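Local coordinates for IroE protein (PDB 2GZS), which hydrolyses the trilactone siderophore enterobactin and its C-glucosylated forms, preferring the iron-free molecules and usually cutting once to give linear trimers, at residues A[13-18]-A[28-33]; A[196-201]-A[236-241]. All coordinates share one frame; numbering follows the deposited sequence.

Interaction 1. Residues A[13-18]-A[28-33]; sequences FSATSF and RVWTAV
Phe-13 and Trp-30 both carry CG anti to their carbonyl carbons (chi1 -62° and -67°), which starts each ring on the face of the sheet where an alanine of the other strand lies. The ring of Phe-13 approaches Ala-32 obliquely, with CE1 3.4 Å from Ala-32 CB. Two residues on along the same face, Ala-15 CB makes an off-centre CH-pi contact with the five-membered ring of Trp-30, 4.3 Å from its centroid and 30° off the ring normal. Arg-28 CG lies over one face of the indole near its rim.

Segments 13-18 and 28-33 are the antiparallel arms of a beta hairpin. Two hydrogen-bonded pairs hold them, Ser-14 with Thr-31 and Thr-16 with Val-29; the Val-29 N to Thr-16 O bond measures 2.8 Å. Ser-14, Thr-16, Val-29 and Thr-31 line the other face. There a water donates to Val-29 O at 2.9 Å and hydrogen-bonds Thr-31 OG1 at 2.9 Å, with weaker, longer links to Ser-14 O and Thr-16 OG1. A second water bridges Ser-14 OG, at 2.9 Å, and Thr-31 O. Farther along, Phe-18 crosses Val-29 obliquely, its CD2 3.9 Å from Val-29 CG2.

Helix 117-132 packs on this face through Phe-18, Val-29 and Thr-31, whereas helix 51-57 touches Phe-13 and Trp-30 on the other. Val-29 O and Thr-31 O thus each accept from a backbone N-H and from a water, so solvent supplements the hairpin's own bonds where hydroxyls line it, while on the aromatic-alanine face the side chains meet through apolar and CH-pi contacts.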
loop_
_atom_site.group_PDB
_atom_site.type_symbol
_atom_site.label_atom_id
_atom_site.label_comp_id
_atom_site.label_asym_id
_atom_site.label_seq_id
_atom_site.Cartn_x
_atom_site.Cartn_y
_atom_site.Cartn_z
ATOM N N PHE A 13 -7.382 5.726 17.558
ATOM C CA PHE A 13 -7.885 4.929 16.425
ATOM C C PHE A 13 -9.384 5.037 16.288
ATOM O O PHE A 13 -10.106 5.158 17.258
ATOM C CB PHE A 13 -7.599 3.464 16.738
ATOM C CG PHE A 13 -6.141 3.148 16.877
ATOM C CD1 PHE A 13 -5.443 2.662 15.800
ATOM C CD2 PHE A 13 -5.511 3.369 18.117
ATOM C CE1 PHE A 13 -4.098 2.379 15.959
ATOM C CE2 PHE A 13 -4.165 3.075 18.245
ATOM C CZ PHE A 13 -3.460 2.598 17.169
ATOM N N SER A 14 -9.841 4.919 15.035
ATOM C CA SER A 14 -11.270 4.707 14.845
ATOM C C SER A 14 -11.462 3.675 13.749
ATOM O O SER A 14 -10.479 3.381 13.029
ATOM C CB SER A 14 -11.958 6.051 14.586
ATOM O OG SER A 14 -11.358 6.692 13.505
ATOM N N ALA A 15 -12.629 3.066 13.630
ATOM C CA ALA A 15 -12.838 2.052 12.577
ATOM C C ALA A 15 -14.113 2.410 11.814
ATOM O O ALA A 15 -15.045 2.923 12.426
ATOM C CB ALA A 15 -12.928 0.632 13.110
ATOM N N THR A 16 -14.148 2.222 10.499
ATOM C CA THR A 16 -15.323 2.503 9.677
ATOM C C THR A 16 -15.512 1.299 8.740
ATOM O O THR A 16 -14.632 0.459 8.551
ATOM C CB THR A 16 -15.210 3.761 8.837
ATOM O OG1 THR A 16 -14.152 3.742 7.886
ATOM C CG2 THR A 16 -14.775 4.902 9.771
ATOM N N SER A 17 -16.726 1.189 8.198
ATOM C CA SER A 17 -17.018 -0.005 7.374
ATOM C C SER A 17 -17.521 0.519 6.028
ATOM O O SER A 17 -18.079 1.615 5.938
ATOM C CB SER A 17 -18.029 -0.907 8.069
ATOM O OG SER A 17 -19.118 -0.131 8.538
ATOM N N PHE A 18 -17.218 -0.299 4.983
ATOM C CA PHE A 18 -17.697 0.047 3.649
ATOM C C PHE A 18 -18.067 -1.265 2.947
ATOM O O PHE A 18 -17.617 -2.289 3.408
ATOM C CB PHE A 18 -16.692 0.766 2.772
ATOM C CG PHE A 18 -16.145 2.080 3.296
ATOM C CD1 PHE A 18 -16.614 3.267 2.790
ATOM C CD2 PHE A 18 -15.187 2.102 4.318
ATOM C CE1 PHE A 18 -16.131 4.439 3.358
ATOM C CE2 PHE A 18 -14.701 3.292 4.861
ATOM C CZ PHE A 18 -15.169 4.478 4.355
ATOM N N ARG A 28 -13.325 -3.279 6.416
ATOM C CA ARG A 28 -13.181 -2.730 7.790
ATOM C C ARG A 28 -11.969 -1.851 7.762
ATOM O O ARG A 28 -10.906 -2.373 7.396
ATOM C CB ARG A 28 -13.016 -3.871 8.784
ATOM C CG ARG A 28 -12.903 -3.377 10.259
ATOM C CD ARG A 28 -12.985 -4.606 11.145
ATOM N NE ARG A 28 -14.205 -5.405 11.196
ATOM C CZ ARG A 28 -14.160 -6.713 11.497
ATOM N NH1 ARG A 28 -12.976 -7.276 11.742
ATOM N NH2 ARG A 28 -15.306 -7.382 11.529
ATOM N N VAL A 29 -12.089 -0.531 7.972
ATOM C CA VAL A 29 -10.998 0.402 7.719
ATOM C C VAL A 29 -10.654 1.065 9.062
ATOM O O VAL A 29 -11.533 1.679 9.696
ATOM C CB VAL A 29 -11.373 1.458 6.675
ATOM C CG1 VAL A 29 -10.241 2.483 6.495
ATOM C CG2 VAL A 29 -11.734 0.703 5.387
ATOM N N TRP A 30 -9.399 0.910 9.455
ATOM C CA TRP A 30 -8.942 1.540 10.695
ATOM C C TRP A 30 -8.127 2.777 10.327
ATOM O O TRP A 30 -7.255 2.775 9.439
ATOM C CB TRP A 30 -8.058 0.642 11.536
ATOM C CG TRP A 30 -8.721 -0.548 12.113
ATOM C CD1 TRP A 30 -9.260 -0.608 13.378
ATOM C CD2 TRP A 30 -8.934 -1.845 11.527
ATOM N NE1 TRP A 30 -9.789 -1.867 13.594
ATOM C CE2 TRP A 30 -9.596 -2.635 12.459
ATOM C CE3 TRP A 30 -8.593 -2.361 10.247
ATOM C CZ2 TRP A 30 -9.943 -3.945 12.202
ATOM C CZ3 TRP A 30 -8.956 -3.689 9.993
ATOM C CH2 TRP A 30 -9.625 -4.456 10.949
ATOM N N THR A 31 -8.419 3.884 11.006
ATOM C CA THR A 31 -7.643 5.101 10.869
ATOM C C THR A 31 -6.890 5.375 12.173
ATOM O O THR A 31 -7.545 5.488 13.229
ATOM C CB THR A 31 -8.517 6.299 10.475
ATOM O OG1 THR A 31 -9.188 5.987 9.237
ATOM C CG2 THR A 31 -7.672 7.522 10.154
ATOM N N ALA A 32 -5.576 5.432 12.156
ATOM C CA ALA A 32 -4.723 5.691 13.290
ATOM C C ALA A 32 -4.175 7.095 13.126
ATOM O O ALA A 32 -3.454 7.386 12.188
ATOM C CB ALA A 32 -3.584 4.659 13.428
ATOM N N VAL A 33 -4.528 8.009 14.071
ATOM C CA VAL A 33 -4.120 9.410 13.992
ATOM C C VAL A 33 -3.090 9.673 15.100
ATOM O O VAL A 33 -3.381 9.266 16.244
ATOM C CB VAL A 33 -5.312 10.359 14.192
ATOM C CG1 VAL A 33 -4.867 11.795 14.167
ATOM C CG2 VAL A 33 -6.405 10.160 13.113
HETATM O O HOH W 1 -11.555 4.533 9.987
HETATM O O HOH W 2 -8.959 7.934 14.520
#

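Interaction 2. Residues A[196-201]-A[236-241]; sequences TKHLAI and NAVFWD
Asn-236 opens the contact with His-198: Asn-236 O accepts Leu-199 N at 3.0 Å and a weak, bent bond from His-198 ND1 at 3.1 Å. The imidazole crosses the Asn-236 amide group with their planes 62° apart. Ala-237 pairs with Leu-199 in parallel register, their CB atoms facing the same side of the sheet. At Val-238, the N-H is bound by Leu-199 O and the carbonyl takes the amide of Ile-201. With Val-238 CG1 anti to the carbonyl carbon (chi1 -56°), CG2 falls between the backbone N and the carbonyl carbon; Val-238 CG2 comes within 3.6 Å of His-198 CE1 and also touches Ala-200 CB. Phe-239 brings CD1 to 3.3 Å from Ile-201 O. Ile-201 O also accepts Trp-240 N at 2.8 Å, while Ala-200 CB lies at the edge of the indole. A water in the planes of both rings bridges His-198 NE2 and Trp-240 NE1, accepting from the indole at 3.0 Å.

Strand 237-241 forms one border of the sheet, next to strand 198-203, which pairs on its other side with 167-171. Helix 219-232 packs against Leu-199, Ala-237 and Phe-239; helix 247-262 meets Trp-240 from the opposite face.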
loop_
_atom_site.group_PDB
_atom_site.type_symbol
_atom_site.label_atom_id
_atom_site.label_comp_id
_atom_site.label_asym_id
_atom_site.label_seq_id
_atom_site.Cartn_x
_atom_site.Cartn_y
_atom_site.Cartn_z
ATOM N N THR A 196 5.591 13.096 -10.708
ATOM C CA THR A 196 5.139 13.395 -9.335
ATOM C C THR A 196 4.738 12.165 -8.542
ATOM O O THR A 196 4.115 12.242 -7.485
ATOM C CB THR A 196 3.902 14.298 -9.447
ATOM O OG1 THR A 196 2.866 13.644 -10.202
ATOM C CG2 THR A 196 4.225 15.554 -10.239
ATOM N N LYS A 197 5.008 10.966 -9.019
ATOM C CA LYS A 197 4.609 9.712 -8.397
ATOM C C LYS A 197 5.856 8.889 -8.052
ATOM O O LYS A 197 6.438 8.277 -8.950
ATOM C CB LYS A 197 3.708 8.844 -9.284
ATOM C CG LYS A 197 2.387 9.547 -9.545
ATOM C CD LYS A 197 1.317 8.653 -10.168
ATOM C CE LYS A 197 0.963 8.924 -11.600
ATOM N NZ LYS A 197 0.004 7.901 -12.161
ATOM N N HIS A 198 6.256 8.928 -6.768
ATOM C CA HIS A 198 7.423 8.192 -6.296
ATOM C C HIS A 198 7.153 6.702 -6.234
ATOM O O HIS A 198 6.086 6.353 -5.713
ATOM C CB HIS A 198 7.740 8.626 -4.847
ATOM C CG HIS A 198 8.722 7.780 -4.133
ATOM N ND1 HIS A 198 10.029 7.619 -4.615
ATOM C CD2 HIS A 198 8.630 7.089 -2.971
ATOM C CE1 HIS A 198 10.689 6.830 -3.765
ATOM N NE2 HIS A 198 9.876 6.495 -2.780
ATOM N N LEU A 199 8.065 5.896 -6.767
ATOM C CA LEU A 199 7.766 4.452 -6.761
ATOM C C LEU A 199 8.862 3.763 -5.971
ATOM O O LEU A 199 10.045 3.954 -6.270
ATOM C CB LEU A 199 7.766 3.933 -8.205
ATOM C CG LEU A 199 7.570 2.418 -8.297
ATOM C CD1 LEU A 199 6.238 1.986 -7.713
ATOM C CD2 LEU A 199 7.750 2.049 -9.791
ATOM N N ALA A 200 8.513 2.990 -4.986
ATOM C CA ALA A 200 9.459 2.256 -4.151
ATOM C C ALA A 200 9.148 0.770 -4.328
ATOM O O ALA A 200 8.115 0.299 -3.840
ATOM C CB ALA A 200 9.347 2.640 -2.683
ATOM N N ILE A 201 10.045 0.043 -5.012
ATOM C CA ILE A 201 9.870 -1.402 -5.129
ATOM C C ILE A 201 10.640 -2.095 -4.011
ATOM O O ILE A 201 11.789 -1.694 -3.748
ATOM C CB ILE A 201 10.370 -1.905 -6.504
ATOM C CG1 ILE A 201 9.595 -1.204 -7.634
ATOM C CG2 ILE A 201 10.270 -3.408 -6.599
ATOM C CD1 ILE A 201 10.111 -1.583 -9.021
ATOM N N ASN A 236 11.147 9.363 -9.861
ATOM C CA ASN A 236 11.892 9.030 -8.646
ATOM C C ASN A 236 11.527 7.587 -8.293
ATOM O O ASN A 236 10.451 7.405 -7.705
ATOM C CB ASN A 236 11.457 9.984 -7.532
ATOM C CG ASN A 236 12.166 9.830 -6.197
ATOM O OD1 ASN A 236 12.911 8.888 -5.977
ATOM N ND2 ASN A 236 11.925 10.790 -5.306
ATOM N N ALA A 237 12.378 6.652 -8.664
ATOM C CA ALA A 237 12.077 5.227 -8.370
ATOM C C ALA A 237 13.243 4.642 -7.580
ATOM O O ALA A 237 14.396 4.938 -7.941
ATOM C CB ALA A 237 11.917 4.423 -9.622
ATOM N N VAL A 238 12.994 3.851 -6.576
ATOM C CA VAL A 238 14.017 3.318 -5.718
ATOM C C VAL A 238 13.707 1.867 -5.425
ATOM O O VAL A 238 12.565 1.414 -5.577
ATOM C CB VAL A 238 14.130 4.086 -4.386
ATOM C CG1 VAL A 238 14.386 5.585 -4.637
ATOM C CG2 VAL A 238 12.886 3.980 -3.538
ATOM N N PHE A 239 14.741 1.161 -4.969
ATOM C CA PHE A 239 14.602 -0.228 -4.583
ATOM C C PHE A 239 14.957 -0.437 -3.107
ATOM O O PHE A 239 16.018 0.038 -2.666
ATOM C CB PHE A 239 15.534 -1.059 -5.484
ATOM C CG PHE A 239 15.641 -2.518 -5.149
ATOM C CD1 PHE A 239 14.451 -3.216 -4.957
ATOM C CD2 PHE A 239 16.885 -3.151 -5.035
ATOM C CE1 PHE A 239 14.463 -4.563 -4.667
ATOM C CE2 PHE A 239 16.857 -4.506 -4.758
ATOM C CZ PHE A 239 15.687 -5.203 -4.586
ATOM N N TRP A 240 14.144 -1.076 -2.333
ATOM C CA TRP A 240 14.421 -1.467 -0.950
ATOM C C TRP A 240 14.622 -2.980 -0.948
ATOM O O TRP A 240 13.709 -3.727 -1.309
ATOM C CB TRP A 240 13.264 -1.117 -0.033
ATOM C CG TRP A 240 13.001 0.352 0.202
ATOM C CD1 TRP A 240 12.270 1.217 -0.551
ATOM C CD2 TRP A 240 13.518 1.093 1.312
ATOM N NE1 TRP A 240 12.289 2.472 0.019
ATOM C CE2 TRP A 240 13.053 2.395 1.162
ATOM C CE3 TRP A 240 14.333 0.681 2.381
ATOM C CZ2 TRP A 240 13.389 3.363 2.106
ATOM C CZ3 TRP A 240 14.664 1.669 3.320
ATOM C CH2 TRP A 240 14.189 2.948 3.134
ATOM N N ASP A 241 15.804 -3.409 -0.551
ATOM C CA ASP A 241 16.109 -4.835 -0.507
ATOM C C ASP A 241 16.118 -5.366 0.914
ATOM O O ASP A 241 16.727 -4.701 1.802
ATOM C CB ASP A 241 17.514 -5.045 -1.088
ATOM C CG ASP A 241 17.774 -6.485 -1.454
ATOM O OD1 ASP A 241 16.909 -7.354 -1.330
ATOM O OD2 ASP A 241 18.938 -6.661 -1.920
HETATM O O HOH W 3 8.504 10.194 -9.401
HETATM O O HOH W 4 11.268 5.208 -0.653
#

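Interactions 1 and 2 occupy the two ends of one mixed eight-stranded sheet, the core of this alpha/beta-hydrolase. Their centres are 27 Å apart, their nearest atoms about 19 Å, and they lie on opposite sides of the chain's centre. Interaction 1 comes first along the chain and pairs the outermost strand 11-19 with 26-34 in an antiparallel hairpin; interaction 2 closes the far border with the parallel strands 198-203 and 237-241, joined through helix 219-232. Strands 73-79, 43-48, 143-148 and 167-171 fill the sheet between them. Ser-149, an active-site residue, follows strand 143-148 in the middle of the sheet; both contacts lie away from it, at the flanks of the scaffold.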